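Local structure of CytC3 (Streptomyces, 3GJA) at residues K30-E35 / A78-R83; L99-E104 / Q266-T271; T122-H125 / P130-I133. The protein acts as a nonheme iron halogenase of the cupin superfamily, probably chlorinating an aliphatic carbon of an amino acid carried on a partner protein. All coordinates share one frame; numbering follows the deposited sequence.

Contact 1 (K30-E35 / A78-R83); sequences KIFEPE and AEHIMR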
# COMPACT_ATOMS: atom_id res chain seq x y z
N LYS A 30 14.34 -5.31 -2.09
CA LYS A 30 13.92 -6.69 -2.27
C LYS A 30 13.05 -7.23 -1.15
O LYS A 30 13.44 -7.21 0.01
CB LYS A 30 15.14 -7.59 -2.46
CG LYS A 30 14.78 -9.04 -2.78
CD LYS A 30 15.95 -9.80 -3.37
CE LYS A 30 17.13 -9.87 -2.42
NZ LYS A 30 18.30 -10.54 -3.06
N ILE A 31 11.88 -7.72 -1.52
CA ILE A 31 10.96 -8.31 -0.56
C ILE A 31 11.08 -9.82 -0.70
O ILE A 31 11.14 -10.54 0.29
CB ILE A 31 9.51 -7.88 -0.86
CG1 ILE A 31 9.41 -6.35 -0.89
CG2 ILE A 31 8.56 -8.50 0.16
CD1 ILE A 31 9.89 -5.65 0.38
N PHE A 32 11.13 -10.28 -1.95
CA PHE A 32 11.25 -11.71 -2.26
C PHE A 32 12.13 -11.87 -3.50
O PHE A 32 12.29 -10.93 -4.28
CB PHE A 32 9.89 -12.30 -2.62
CG PHE A 32 8.98 -12.50 -1.45
CD1 PHE A 32 9.32 -13.37 -0.42
CD2 PHE A 32 7.75 -11.85 -1.40
CE1 PHE A 32 8.46 -13.60 0.64
CE2 PHE A 32 6.88 -12.07 -0.34
CZ PHE A 32 7.23 -12.94 0.69
N GLU A 33 12.70 -13.06 -3.67
CA GLU A 33 13.50 -13.34 -4.85
C GLU A 33 12.48 -13.48 -5.98
O GLU A 33 11.34 -13.91 -5.76
CB GLU A 33 14.26 -14.66 -4.70
CG GLU A 33 15.40 -14.63 -3.69
CD GLU A 33 16.49 -13.64 -4.08
OE1 GLU A 33 16.86 -13.62 -5.27
OE2 GLU A 33 16.97 -12.89 -3.21
N PRO A 34 12.87 -13.13 -7.21
CA PRO A 34 11.97 -13.21 -8.37
C PRO A 34 11.14 -14.48 -8.53
O PRO A 34 9.92 -14.41 -8.71
CB PRO A 34 12.92 -12.99 -9.55
CG PRO A 34 13.93 -12.04 -8.99
CD PRO A 34 14.20 -12.63 -7.61
N GLU A 35 11.77 -15.65 -8.45
CA GLU A 35 11.05 -16.91 -8.62
C GLU A 35 10.08 -17.17 -7.49
O GLU A 35 9.03 -17.78 -7.68
CB GLU A 35 12.02 -18.09 -8.71
CG GLU A 35 13.40 -17.73 -9.22
CD GLU A 35 14.19 -16.94 -8.19
OE1 GLU A 35 14.45 -17.48 -7.10
OE2 GLU A 35 14.54 -15.78 -8.49
N ALA A 78 -1.92 -12.02 3.57
CA ALA A 78 -1.88 -11.69 4.99
C ALA A 78 -0.41 -11.69 5.40
O ALA A 78 0.05 -10.81 6.14
CB ALA A 78 -2.65 -12.74 5.80
N GLU A 79 0.34 -12.67 4.91
CA GLU A 79 1.75 -12.77 5.22
C GLU A 79 2.55 -11.65 4.56
O GLU A 79 3.47 -11.10 5.16
CB GLU A 79 2.30 -14.12 4.74
CG GLU A 79 3.78 -14.28 5.02
CD GLU A 79 4.37 -15.49 4.34
OE1 GLU A 79 3.60 -16.28 3.76
OE2 GLU A 79 5.60 -15.65 4.39
N HIS A 80 2.19 -11.31 3.32
CA HIS A 80 2.90 -10.26 2.60
C HIS A 80 2.95 -8.95 3.38
O HIS A 80 4.02 -8.37 3.53
CB HIS A 80 2.25 -10.01 1.23
CG HIS A 80 3.13 -9.26 0.27
ND1 HIS A 80 4.06 -9.89 -0.53
CD2 HIS A 80 3.27 -7.94 0.04
CE1 HIS A 80 4.73 -8.99 -1.22
NE2 HIS A 80 4.27 -7.79 -0.90
N ILE A 81 1.81 -8.49 3.88
CA ILE A 81 1.81 -7.22 4.62
C ILE A 81 2.52 -7.29 5.97
O ILE A 81 2.89 -6.26 6.53
CB ILE A 81 0.35 -6.67 4.80
CG1 ILE A 81 -0.52 -7.64 5.60
CG2 ILE A 81 -0.29 -6.43 3.43
CD1 ILE A 81 -0.57 -7.34 7.08
N MET A 82 2.75 -8.51 6.46
CA MET A 82 3.44 -8.73 7.73
C MET A 82 4.95 -8.91 7.56
O MET A 82 5.71 -8.88 8.53
CB MET A 82 2.88 -9.99 8.42
CG MET A 82 1.47 -9.85 9.00
SD MET A 82 1.39 -8.55 10.27
CE MET A 82 2.03 -9.42 11.72
N ARG A 83 5.39 -9.10 6.32
CA ARG A 83 6.81 -9.32 6.03
C ARG A 83 7.82 -8.38 6.67
O ARG A 83 7.72 -7.16 6.55
CB ARG A 83 7.01 -9.34 4.51
CG ARG A 83 6.84 -10.71 3.92
CD ARG A 83 8.07 -11.54 4.21
NE ARG A 83 7.79 -12.96 4.21
CZ ARG A 83 8.73 -13.90 4.13
NH1 ARG A 83 10.01 -13.57 4.05
NH2 ARG A 83 8.37 -15.18 4.12
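The Phe32 ring reaches between His80 and Arg83, its CE2 side toward the first and its CE1/CZ side toward the second. Toward Arg83, CE1 of Phe32 sits above the centre of the guanidinium, 3.5 Å from Arg83 CZ. The two planes stand 59° apart, so the ring leans on the flat cation and does not stack on it. The aliphatic part of the arginine joins in, its CD lying 3.9 Å from Phe32 CZ. On the other flank, ND1 of His80 comes to the edge of the phenyl ring, near its plane and 3.6 Å from Phe32 CE2. This pair meets rim to rim, neither ring covering the face of the other. Ile31 adds its CG2 methyl, 4.1 Å from His80 CE1; a branched aliphatic side chain suits this buried spot.

The next shell fixes these groups. Glu79, one turn earlier than Arg83, offers OE2 to Arg83 NH2 at 2.8 Å, in the guanidinium plane and with an almost straight N-H (172°). That salt bridge uses the edge of the guanidinium and leaves a face to the phenyl ring. Glu79 OE2 also pairs with Arg40, while NH1 of Arg83 pairs with Glu85; this alternation of charges suits an arginine whose face meets an aromatic ring while its N-H groups meet carboxylates. His80 swings its ring away from the backbone N (chi1 -163°), and NE2 bonds to Thr151 OG1 of strand 147-152. A histidine fits here because its aromatic ring packs against Phe32 and Ile31 while NE2 meets the Thr151 hydroxyl.

The contact thus joins the turn between strand 25-30 and helix 34-49 to the end of helix 75-82, where Arg83 is the N-cap residue of helix 84-94. Met37 and Arg40 of helix 34-49 also touch Phe32, Ile86 of helix 84-94 meets Ile31 and His80, and strand 253-262 contributes Phe256 beside His80.

Contact 2 (L99-E104 / Q266-T271); sequences LCWRSE and QVYPGT. With ACT (acetate ion), chain C.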
# COMPACT_ATOMS: atom_id res chain seq x y z
N LEU A 99 0.59 0.12 11.59
CA LEU A 99 -0.74 -0.31 11.19
C LEU A 99 -0.82 -0.40 9.66
O LEU A 99 -0.41 0.53 8.96
CB LEU A 99 -1.76 0.72 11.67
CG LEU A 99 -2.87 0.39 12.66
CD1 LEU A 99 -2.38 -0.50 13.79
CD2 LEU A 99 -3.43 1.72 13.20
N CYS A 100 -1.31 -1.52 9.13
CA CYS A 100 -1.51 -1.67 7.70
C CYS A 100 -3.02 -1.49 7.57
O CYS A 100 -3.79 -2.37 7.95
CB CYS A 100 -1.13 -3.06 7.19
SG CYS A 100 -1.55 -3.31 5.43
N TRP A 101 -3.44 -0.34 7.06
CA TRP A 101 -4.87 -0.07 6.96
C TRP A 101 -5.49 -0.38 5.61
O TRP A 101 -6.71 -0.29 5.44
CB TRP A 101 -5.14 1.38 7.33
CG TRP A 101 -4.64 2.33 6.31
CD1 TRP A 101 -3.36 2.73 6.12
CD2 TRP A 101 -5.42 2.96 5.29
NE1 TRP A 101 -3.28 3.58 5.05
CE2 TRP A 101 -4.54 3.74 4.52
CE3 TRP A 101 -6.78 2.94 4.95
CZ2 TRP A 101 -4.97 4.50 3.42
CZ3 TRP A 101 -7.21 3.70 3.87
CH2 TRP A 101 -6.31 4.46 3.12
N ARG A 102 -4.66 -0.73 4.63
CA ARG A 102 -5.18 -1.06 3.31
C ARG A 102 -4.16 -1.67 2.35
O ARG A 102 -2.95 -1.48 2.50
CB ARG A 102 -5.77 0.18 2.65
CG ARG A 102 -6.13 -0.02 1.18
CD ARG A 102 -6.71 1.23 0.56
NE ARG A 102 -8.04 1.54 1.07
CZ ARG A 102 -8.76 2.57 0.67
NH1 ARG A 102 -8.27 3.39 -0.26
NH2 ARG A 102 -9.97 2.80 1.17
N SER A 103 -4.68 -2.43 1.39
CA SER A 103 -3.90 -3.05 0.35
C SER A 103 -4.82 -3.09 -0.88
O SER A 103 -6.05 -3.12 -0.75
CB SER A 103 -3.46 -4.47 0.74
OG SER A 103 -4.48 -5.41 0.53
N GLU A 104 -4.22 -3.06 -2.06
CA GLU A 104 -4.98 -3.07 -3.31
C GLU A 104 -4.06 -3.44 -4.45
O GLU A 104 -2.83 -3.40 -4.31
CB GLU A 104 -5.56 -1.69 -3.57
CG GLU A 104 -4.50 -0.61 -3.69
CD GLU A 104 -5.07 0.78 -3.56
OE1 GLU A 104 -5.73 1.26 -4.52
OE2 GLU A 104 -4.88 1.40 -2.49
N GLN A 266 -5.68 7.95 12.79
CA GLN A 266 -7.04 7.44 12.74
C GLN A 266 -7.40 6.99 11.32
O GLN A 266 -7.24 7.73 10.35
CB GLN A 266 -8.02 8.50 13.21
CG GLN A 266 -7.79 8.94 14.64
CD GLN A 266 -8.96 9.74 15.17
OE1 GLN A 266 -10.03 9.19 15.42
NE2 GLN A 266 -8.76 11.04 15.33
N VAL A 267 -7.90 5.77 11.22
CA VAL A 267 -8.29 5.19 9.95
C VAL A 267 -9.79 5.24 9.84
O VAL A 267 -10.51 4.84 10.75
CB VAL A 267 -7.79 3.74 9.86
CG1 VAL A 267 -8.29 3.08 8.57
CG2 VAL A 267 -6.27 3.73 9.91
N TYR A 268 -10.28 5.72 8.70
CA TYR A 268 -11.71 5.83 8.50
C TYR A 268 -12.32 6.57 9.71
O TYR A 268 -13.25 6.07 10.35
CB TYR A 268 -12.33 4.44 8.34
CG TYR A 268 -11.87 3.70 7.09
CD1 TYR A 268 -12.03 4.27 5.83
CD2 TYR A 268 -11.28 2.44 7.17
CE1 TYR A 268 -11.63 3.60 4.67
CE2 TYR A 268 -10.87 1.75 6.02
CZ TYR A 268 -11.05 2.34 4.77
OH TYR A 268 -10.69 1.66 3.63
N PRO A 269 -11.81 7.77 10.02
CA PRO A 269 -12.29 8.58 11.14
C PRO A 269 -13.80 8.78 11.07
O PRO A 269 -14.39 8.74 9.99
CB PRO A 269 -11.52 9.89 10.99
CG PRO A 269 -11.31 9.99 9.52
CD PRO A 269 -10.90 8.57 9.17
N GLY A 270 -14.42 9.01 12.22
CA GLY A 270 -15.86 9.14 12.25
C GLY A 270 -16.29 7.70 12.06
O GLY A 270 -15.89 6.84 12.84
N THR A 271 -17.08 7.43 11.03
CA THR A 271 -17.49 6.05 10.76
C THR A 271 -18.07 5.37 12.00
O THR A 271 -18.28 4.16 12.01
CB THR A 271 -16.28 5.23 10.25
OG1 THR A 271 -15.72 5.87 9.10
CG2 THR A 271 -16.71 3.83 9.87
C ACT C . -10.81 5.54 -2.14
O ACT C . -9.53 5.31 -1.77
OXT ACT C . -11.06 6.45 -2.91
CH3 ACT C . -11.92 4.67 -1.60
O HOH W 1 -8.70 -0.06 3.53
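Arg102 runs straight from the strand through CG and CD, then turns at chi3 (-70°), which brings its guanidinium alongside the hydroxyl of Tyr268. The neighbouring Trp101 has CG between its backbone N and carbonyl carbon (chi1 70°), laying the indole back beside Arg102. The site lies on strand 98-108 of the cupin-type beta barrel, where it faces the short strand 266-267 and the turn that follows.

NH2 of Arg102 donates to Tyr268 OH at 2.8 Å, the oxygen lying somewhat tilted from the guanidinium plane. The same nitrogen also serves Gln131 OE1, and NH1 holds an acetate oxygen, O, at 2.7 Å; arginine suits a place where several acceptors must be met at once. Trp101 CZ3 lies against one face of this guanidinium. The indole also makes a T-shaped contact with Tyr268, turning its edge to the phenol face with planes at 77° and Trp101 CZ3 4.2 Å from Tyr268 CZ. Nearer the backbone, Val267 spreads both methyls against the tryptophan, CG2 lying 3.7 Å from Trp101 CB. Elsewhere on the indole, NE1 bonds to Thr146 OG1.

One water ties the buried polar atoms together: it accepts from Arg102 NE and from Tyr268 OH (2.6 Å), and donates to the carbonyl oxygen of Trp101 (2.8 Å).

Contact 3 (T122-H125 / P130-I133); sequences TFAH and PQII. With ACT (acetate ion), chain C.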
# COMPACT_ATOMS: atom_id res chain seq x y z
N THR A 122 -5.48 10.87 -0.06
CA THR A 122 -6.08 9.72 0.61
C THR A 122 -7.57 9.89 0.89
O THR A 122 -8.14 9.18 1.73
CB THR A 122 -5.36 9.40 1.93
OG1 THR A 122 -5.22 10.59 2.70
CG2 THR A 122 -4.00 8.79 1.65
N PHE A 123 -8.21 10.82 0.19
CA PHE A 123 -9.64 11.05 0.36
C PHE A 123 -10.38 9.95 -0.39
O PHE A 123 -9.87 9.40 -1.37
CB PHE A 123 -10.04 12.40 -0.22
CG PHE A 123 -9.42 13.58 0.48
CD1 PHE A 123 -9.80 13.91 1.78
CD2 PHE A 123 -8.46 14.36 -0.16
CE1 PHE A 123 -9.22 15.00 2.44
CE2 PHE A 123 -7.87 15.44 0.49
CZ PHE A 123 -8.25 15.76 1.79
N ALA A 124 -11.59 9.64 0.08
CA ALA A 124 -12.42 8.64 -0.56
C ALA A 124 -13.05 9.31 -1.78
O ALA A 124 -13.62 10.40 -1.68
CB ALA A 124 -13.51 8.18 0.40
N HIS A 125 -12.96 8.66 -2.94
CA HIS A 125 -13.52 9.23 -4.15
C HIS A 125 -15.02 9.52 -4.09
O HIS A 125 -15.47 10.61 -4.41
CB HIS A 125 -13.21 8.33 -5.35
CG HIS A 125 -13.48 8.98 -6.67
ND1 HIS A 125 -13.13 8.40 -7.87
CD2 HIS A 125 -14.05 10.17 -6.99
CE1 HIS A 125 -13.47 9.20 -8.87
NE2 HIS A 125 -14.03 10.28 -8.36
N PRO A 130 -11.85 12.21 4.28
CA PRO A 130 -10.46 11.80 4.48
C PRO A 130 -10.48 10.42 5.13
O PRO A 130 -11.14 10.22 6.15
CB PRO A 130 -9.93 12.88 5.40
CG PRO A 130 -11.11 13.16 6.26
CD PRO A 130 -12.25 13.23 5.26
N GLN A 131 -9.78 9.47 4.53
CA GLN A 131 -9.75 8.11 5.06
C GLN A 131 -8.63 7.98 6.08
O GLN A 131 -8.58 7.03 6.86
CB GLN A 131 -9.54 7.10 3.93
CG GLN A 131 -10.54 7.26 2.78
CD GLN A 131 -10.27 6.33 1.61
OE1 GLN A 131 -10.86 5.26 1.50
NE2 GLN A 131 -9.36 6.74 0.73
N ILE A 132 -7.74 8.97 6.09
CA ILE A 132 -6.59 8.98 6.98
C ILE A 132 -6.45 10.34 7.67
O ILE A 132 -6.47 11.38 7.01
CB ILE A 132 -5.29 8.68 6.19
CG1 ILE A 132 -5.29 7.23 5.71
CG2 ILE A 132 -4.06 9.01 7.02
CD1 ILE A 132 -5.25 6.20 6.84
N ILE A 133 -6.30 10.33 8.99
CA ILE A 133 -6.13 11.57 9.76
C ILE A 133 -5.05 11.44 10.82
O ILE A 133 -5.17 10.64 11.75
CB ILE A 133 -7.44 11.98 10.47
CG1 ILE A 133 -8.52 12.36 9.45
CG2 ILE A 133 -7.17 13.17 11.39
CD1 ILE A 133 -8.22 13.62 8.68
C ACT C . -10.81 5.54 -2.14
O ACT C . -9.53 5.31 -1.77
OXT ACT C . -11.06 6.45 -2.91
CH3 ACT C . -11.92 4.67 -1.60
O HOH W 2 -7.38 11.26 4.44
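Thr122 O is pinched by a single residue, Gln131, which sends two N-H groups to it from opposite faces of the carbonyl plane. The backbone N of Gln131 reaches it at 3.3 Å, and the side-chain NE2 at 2.9 Å, standing well above that plane. Gln131 has CG beside its backbone N (chi1 -53°) and is extended beyond it, which carries NE2 back to the carbonyl its own backbone N meets. The same NE2 gives a hydrogen bond to acetate O at 2.9 Å, and OE1 accepts from Arg102. An amide, donor and acceptor in one flat group, suits this junction, and these bonds should fix which way round it lies. The backbone N of His125 holds acetate OXT at 2.9 Å.

Ala124 CB packs 3.9 Å from Gln131 CG; a small residue fits so close to the amide chain. The Phe123 side chain crosses Pro130 obliquely, CE1 3.7 Å from Pro130 CB. Thr122 OG1, bonded also to Ile144 O, accepts from a water that in turn accepts the N-H of Ile132 (N at 2.8 Å).

A single beta bridge between Phe123 and Pro130 closes the loop leading into strand 132-133, which pairs antiparallel with strand 266-267, while Ile132 packs on Trp101 of strand 98-108.

How the contacts relate
Contacts 2 and 3 form one continuous patch, their centres about 9 Å apart. One polar link is Arg102 NH2 to Gln131 OE1, 2.6 Å and probably a hydrogen bond; another, between the backbones of neighbouring strands 132-133 and 266-267 and what adjoins them, is Tyr268 N to Gln131 O at 2.8 Å. Both contacts bind the same acetate, probably from the crystallisation liquor, which Lys62 also holds. Ile132 CD1 packs 3.5 Å from Trp101 CE2. Contact 1 lies apart, its centre about 22 Å from that of contact 2 and about 27 Å from that of contact 3, on the opposite side of the chain's centre from contact 3. Yet it touches contact 2 through Ile81 CB and Cys100 SG, 3.9 Å apart.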